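Local coordinates for protein Adenylate/guanylate cyclase/hydrolase, alpha/beta fold family (Ruegeria pomeroyi, PDB 3MR7) that probably acts as an adenylate cyclase through its nucleotide cyclase catalytic domain, the part of a longer protein that this chain holds, at residues R37-Q51 against T55-A69. Residues are numbered along the deposited sequence; the frame is centred on the assembly and turned at random.
Sequences RRELIDPAIAQAGGQ and TTGDGMLARFDTAQA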
# COMPACT_ATOMS: atom_id res chain seq x y z
N ARG A 37 -13.88 10.63 8.92
CA ARG A 37 -12.81 11.23 9.72
C ARG A 37 -13.40 12.06 10.85
O ARG A 37 -12.89 12.05 11.96
CB ARG A 37 -11.92 12.11 8.85
CG ARG A 37 -11.06 13.06 9.65
CD ARG A 37 -9.86 12.37 10.27
NE ARG A 37 -8.63 12.91 9.72
CZ ARG A 37 -7.83 13.75 10.36
NH1 ARG A 37 -8.12 14.12 11.60
NH2 ARG A 37 -6.74 14.20 9.77
N ARG A 38 -14.49 12.76 10.58
CA ARG A 38 -15.00 13.70 11.56
C ARG A 38 -15.91 13.04 12.56
O ARG A 38 -15.88 13.37 13.75
CB ARG A 38 -15.71 14.86 10.88
CG ARG A 38 -14.81 16.01 10.64
CD ARG A 38 -15.33 16.87 9.50
NE ARG A 38 -14.29 16.93 8.49
CZ ARG A 38 -13.40 17.90 8.43
NH1 ARG A 38 -13.47 18.89 9.31
NH2 ARG A 38 -12.47 17.89 7.50
N GLU A 39 -16.72 12.11 12.07
CA GLU A 39 -17.74 11.49 12.88
C GLU A 39 -17.33 10.17 13.51
O GLU A 39 -17.93 9.75 14.48
CB GLU A 39 -19.02 11.31 12.07
CG GLU A 39 -19.34 9.87 11.76
CD GLU A 39 -20.80 9.67 11.40
OE1 GLU A 39 -21.10 9.51 10.19
OE2 GLU A 39 -21.65 9.64 12.33
N LEU A 40 -16.28 9.53 13.01
CA LEU A 40 -15.98 8.16 13.42
C LEU A 40 -14.58 8.08 13.97
O LEU A 40 -14.38 7.77 15.15
CB LEU A 40 -16.10 7.24 12.23
CG LEU A 40 -16.61 5.83 12.42
CD1 LEU A 40 -17.30 5.44 11.12
CD2 LEU A 40 -15.47 4.87 12.75
N ILE A 41 -13.61 8.41 13.13
CA ILE A 41 -12.20 8.40 13.53
C ILE A 41 -11.81 9.41 14.61
O ILE A 41 -11.47 9.03 15.73
CB ILE A 41 -11.35 8.71 12.35
CG1 ILE A 41 -11.51 7.62 11.32
CG2 ILE A 41 -9.92 8.88 12.79
CD1 ILE A 41 -10.73 7.89 10.04
N ASP A 42 -11.85 10.68 14.27
CA ASP A 42 -11.44 11.71 15.21
C ASP A 42 -12.04 11.54 16.60
O ASP A 42 -11.35 11.71 17.59
CB ASP A 42 -11.67 13.12 14.65
CG ASP A 42 -10.65 13.50 13.58
OD1 ASP A 42 -9.77 12.68 13.28
OD2 ASP A 42 -10.73 14.64 13.04
N PRO A 43 -13.34 11.21 16.68
CA PRO A 43 -13.96 10.87 17.97
C PRO A 43 -13.40 9.64 18.70
O PRO A 43 -13.09 9.74 19.88
CB PRO A 43 -15.42 10.65 17.58
CG PRO A 43 -15.60 11.67 16.53
CD PRO A 43 -14.37 11.51 15.68
N ALA A 44 -13.27 8.50 18.01
CA ALA A 44 -12.78 7.28 18.63
C ALA A 44 -11.40 7.50 19.22
O ALA A 44 -11.06 6.94 20.27
CB ALA A 44 -12.76 6.09 17.60
N ILE A 45 -10.59 8.28 18.52
CA ILE A 45 -9.23 8.56 18.94
C ILE A 45 -9.19 9.40 20.21
O ILE A 45 -8.47 9.08 21.14
CB ILE A 45 -8.46 9.31 17.85
CG1 ILE A 45 -8.06 8.37 16.70
CG2 ILE A 45 -7.25 9.96 18.46
CD1 ILE A 45 -7.21 9.00 15.61
N ALA A 46 -9.98 10.47 20.24
CA ALA A 46 -10.18 11.26 21.45
C ALA A 46 -10.76 10.44 22.60
O ALA A 46 -10.19 10.39 23.68
CB ALA A 46 -11.05 12.43 21.17
N GLN A 47 -11.91 9.80 22.38
CA GLN A 47 -12.48 8.93 23.40
C GLN A 47 -11.43 8.01 24.02
O GLN A 47 -11.50 7.72 25.22
CB GLN A 47 -13.62 8.09 22.83
CG GLN A 47 -14.97 8.31 23.54
CD GLN A 47 -15.07 7.58 24.87
OE1 GLN A 47 -14.75 6.39 24.96
NE2 GLN A 47 -15.51 8.29 25.91
N ALA A 48 -10.47 7.57 23.22
CA ALA A 48 -9.49 6.57 23.64
C ALA A 48 -8.22 7.15 24.26
O ALA A 48 -7.27 6.42 24.52
CB ALA A 48 -9.11 5.67 22.45
N GLY A 49 -8.18 8.47 24.42
CA GLY A 49 -7.05 9.14 25.04
C GLY A 49 -5.93 9.54 24.10
O GLY A 49 -4.93 10.18 24.48
N GLY A 50 -6.09 9.18 22.84
CA GLY A 50 -5.03 9.42 21.87
C GLY A 50 -4.93 10.86 21.44
O GLY A 50 -5.79 11.68 21.76
N GLN A 51 -3.86 11.16 20.72
CA GLN A 51 -3.72 12.44 20.04
C GLN A 51 -3.28 12.19 18.63
O GLN A 51 -2.35 11.42 18.40
CB GLN A 51 -2.63 13.30 20.68
CG GLN A 51 -2.63 13.38 22.17
CD GLN A 51 -1.46 14.19 22.64
OE1 GLN A 51 -0.78 13.80 23.59
NE2 GLN A 51 -1.19 15.30 21.96
N THR A 55 -1.40 14.67 9.81
CA THR A 55 -1.73 13.91 8.64
C THR A 55 -0.87 14.50 7.55
O THR A 55 -0.72 15.71 7.46
CB THR A 55 -3.21 13.96 8.30
OG1 THR A 55 -3.53 15.22 7.72
CG2 THR A 55 -4.01 13.83 9.54
N THR A 56 -0.27 13.63 6.76
CA THR A 56 0.66 14.05 5.74
C THR A 56 0.28 13.31 4.48
O THR A 56 -0.73 12.62 4.44
CB THR A 56 2.09 13.71 6.16
OG1 THR A 56 2.26 12.28 6.21
CG2 THR A 56 2.39 14.31 7.53
N GLY A 57 1.08 13.45 3.44
CA GLY A 57 0.85 12.70 2.22
C GLY A 57 0.87 11.21 2.49
O GLY A 57 0.34 10.42 1.71
N ASP A 58 1.47 10.83 3.62
CA ASP A 58 1.67 9.44 3.99
C ASP A 58 0.46 8.93 4.74
O ASP A 58 0.34 7.73 5.00
CB ASP A 58 2.90 9.29 4.91
CG ASP A 58 4.25 9.47 4.16
OD1 ASP A 58 4.30 9.21 2.94
OD2 ASP A 58 5.26 9.85 4.81
N GLY A 59 -0.44 9.84 5.09
CA GLY A 59 -1.58 9.46 5.89
C GLY A 59 -1.49 10.06 7.28
O GLY A 59 -0.76 11.03 7.49
N MSE A 60 -2.24 9.49 8.22
CA MSE A 60 -2.30 10.06 9.55
C MSE A 60 -1.56 9.25 10.62
O MSE A 60 -1.39 8.05 10.50
CB MSE A 60 -3.75 10.28 9.95
CG MSE A 60 -4.00 10.01 11.41
SE MSE A 60 -5.91 9.99 11.74
CE MSE A 60 -6.16 11.92 11.87
N LEU A 61 -1.14 9.93 11.67
CA LEU A 61 -0.30 9.33 12.68
C LEU A 61 -0.81 9.76 14.02
O LEU A 61 -0.95 10.95 14.27
CB LEU A 61 1.11 9.86 12.49
CG LEU A 61 2.30 9.08 13.00
CD1 LEU A 61 2.25 7.72 12.44
CD2 LEU A 61 3.51 9.79 12.48
N ALA A 62 -1.13 8.83 14.90
CA ALA A 62 -1.64 9.24 16.21
C ALA A 62 -0.94 8.45 17.27
O ALA A 62 -0.35 7.42 16.98
CB ALA A 62 -3.14 9.04 16.30
N ARG A 63 -0.99 8.92 18.50
CA ARG A 63 -0.31 8.21 19.56
C ARG A 63 -1.13 8.11 20.80
O ARG A 63 -1.96 8.96 21.08
CB ARG A 63 1.03 8.86 19.87
CG ARG A 63 0.92 10.15 20.64
CD ARG A 63 2.22 10.90 20.55
NE ARG A 63 2.04 12.27 20.99
CZ ARG A 63 2.10 12.66 22.26
NH1 ARG A 63 2.35 11.77 23.22
NH2 ARG A 63 1.93 13.93 22.56
N PHE A 64 -0.86 7.06 21.56
CA PHE A 64 -1.66 6.66 22.70
C PHE A 64 -0.76 6.29 23.90
O PHE A 64 0.43 5.97 23.75
CB PHE A 64 -2.52 5.44 22.34
CG PHE A 64 -3.53 5.69 21.26
CD1 PHE A 64 -4.87 5.92 21.59
CD2 PHE A 64 -3.17 5.68 19.92
CE1 PHE A 64 -5.82 6.15 20.59
CE2 PHE A 64 -4.11 5.90 18.92
CZ PHE A 64 -5.45 6.14 19.25
N ASP A 65 -1.33 6.32 25.09
CA ASP A 65 -0.56 6.05 26.29
C ASP A 65 -0.50 4.58 26.59
O ASP A 65 0.48 4.12 27.17
CB ASP A 65 -1.14 6.80 27.47
CG ASP A 65 -0.76 8.25 27.45
OD1 ASP A 65 0.36 8.57 26.97
OD2 ASP A 65 -1.59 9.07 27.92
N THR A 66 -1.54 3.85 26.21
CA THR A 66 -1.50 2.41 26.35
C THR A 66 -1.56 1.74 25.00
O THR A 66 -2.12 2.29 24.07
CB THR A 66 -2.62 1.86 27.26
OG1 THR A 66 -3.90 2.41 26.88
CG2 THR A 66 -2.31 2.23 28.68
N ALA A 67 -0.97 0.55 24.90
CA ALA A 67 -1.14 -0.28 23.71
C ALA A 67 -2.62 -0.69 23.57
O ALA A 67 -3.19 -0.66 22.49
CB ALA A 67 -0.25 -1.50 23.79
N GLN A 68 -3.26 -1.04 24.67
CA GLN A 68 -4.66 -1.38 24.61
C GLN A 68 -5.49 -0.29 23.90
O GLN A 68 -6.29 -0.60 23.02
CB GLN A 68 -5.19 -1.67 25.99
CG GLN A 68 -6.23 -2.77 26.03
CD GLN A 68 -6.79 -2.99 27.45
OE1 GLN A 68 -6.28 -2.45 28.44
NE2 GLN A 68 -7.84 -3.81 27.54
N ALA A 69 -5.31 0.99 24.26
CA ALA A 69 -6.17 2.06 23.74
C ALA A 69 -5.99 2.29 22.24
O ALA A 69 -6.95 2.56 21.53
CB ALA A 69 -5.96 3.35 24.50
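Gln51 and Arg63 form an antiparallel hydrogen-bonded pair: Gln51 N gives to Arg63 O at 2.9 Å, and Arg63 N returns a bond to Gln51 O at 2.8 Å. Helix 37-47 lies over strand 59-64, their axes 10.1 Å apart at closest and 22° from parallel. The helix ends in a Schellman motif, Gly49 at positive phi, and the chain enters strand 51-56, which the type I turn from Thr56 to Gly59 joins to strand 59-64. Gly50 passes over one face of the Phe64 ring, a CH-pi contact with CA 3.9 Å from the centroid. At the ring's edge sits Ala48 CB, 3.8 Å from Phe64 CE1. Phe64 reaches this turn with CG anti to its carbonyl carbon (chi1 -64°), while Ala9 and Leu11 of strand 4-15 and Cys73 of helix 67-84 also pack on it. The Gln51 and Arg63 side chains run side by side, OE1 over one guanidinium face, amide and guanidinium planes 56° apart.

Hairpin 51-64 lies in the mixed sheet of the alpha/beta nucleotide cyclase fold, strand 4-15 pairing antiparallel with 59-64 and helix 37-47 packed on one face. Beneath the helix, Ile45 CD1 touches Ala62 CB at 4.1 Å and the selenium of Met60 (selenomethionine) at 4.2 Å; Ile41 CG2 meets that selenium too. Further back, Arg37, bent at chi2 and chi3, turns its guanidinium to Asp42, where NH1 binds the syn lone pair of OD1 at 2.8 Å in a salt bridge. An alanine in place of Arg37 would probably leave the Asp42 carboxylate without this partner. Leu21 of the second subunit packs against Arg37, Thr55 and Met60.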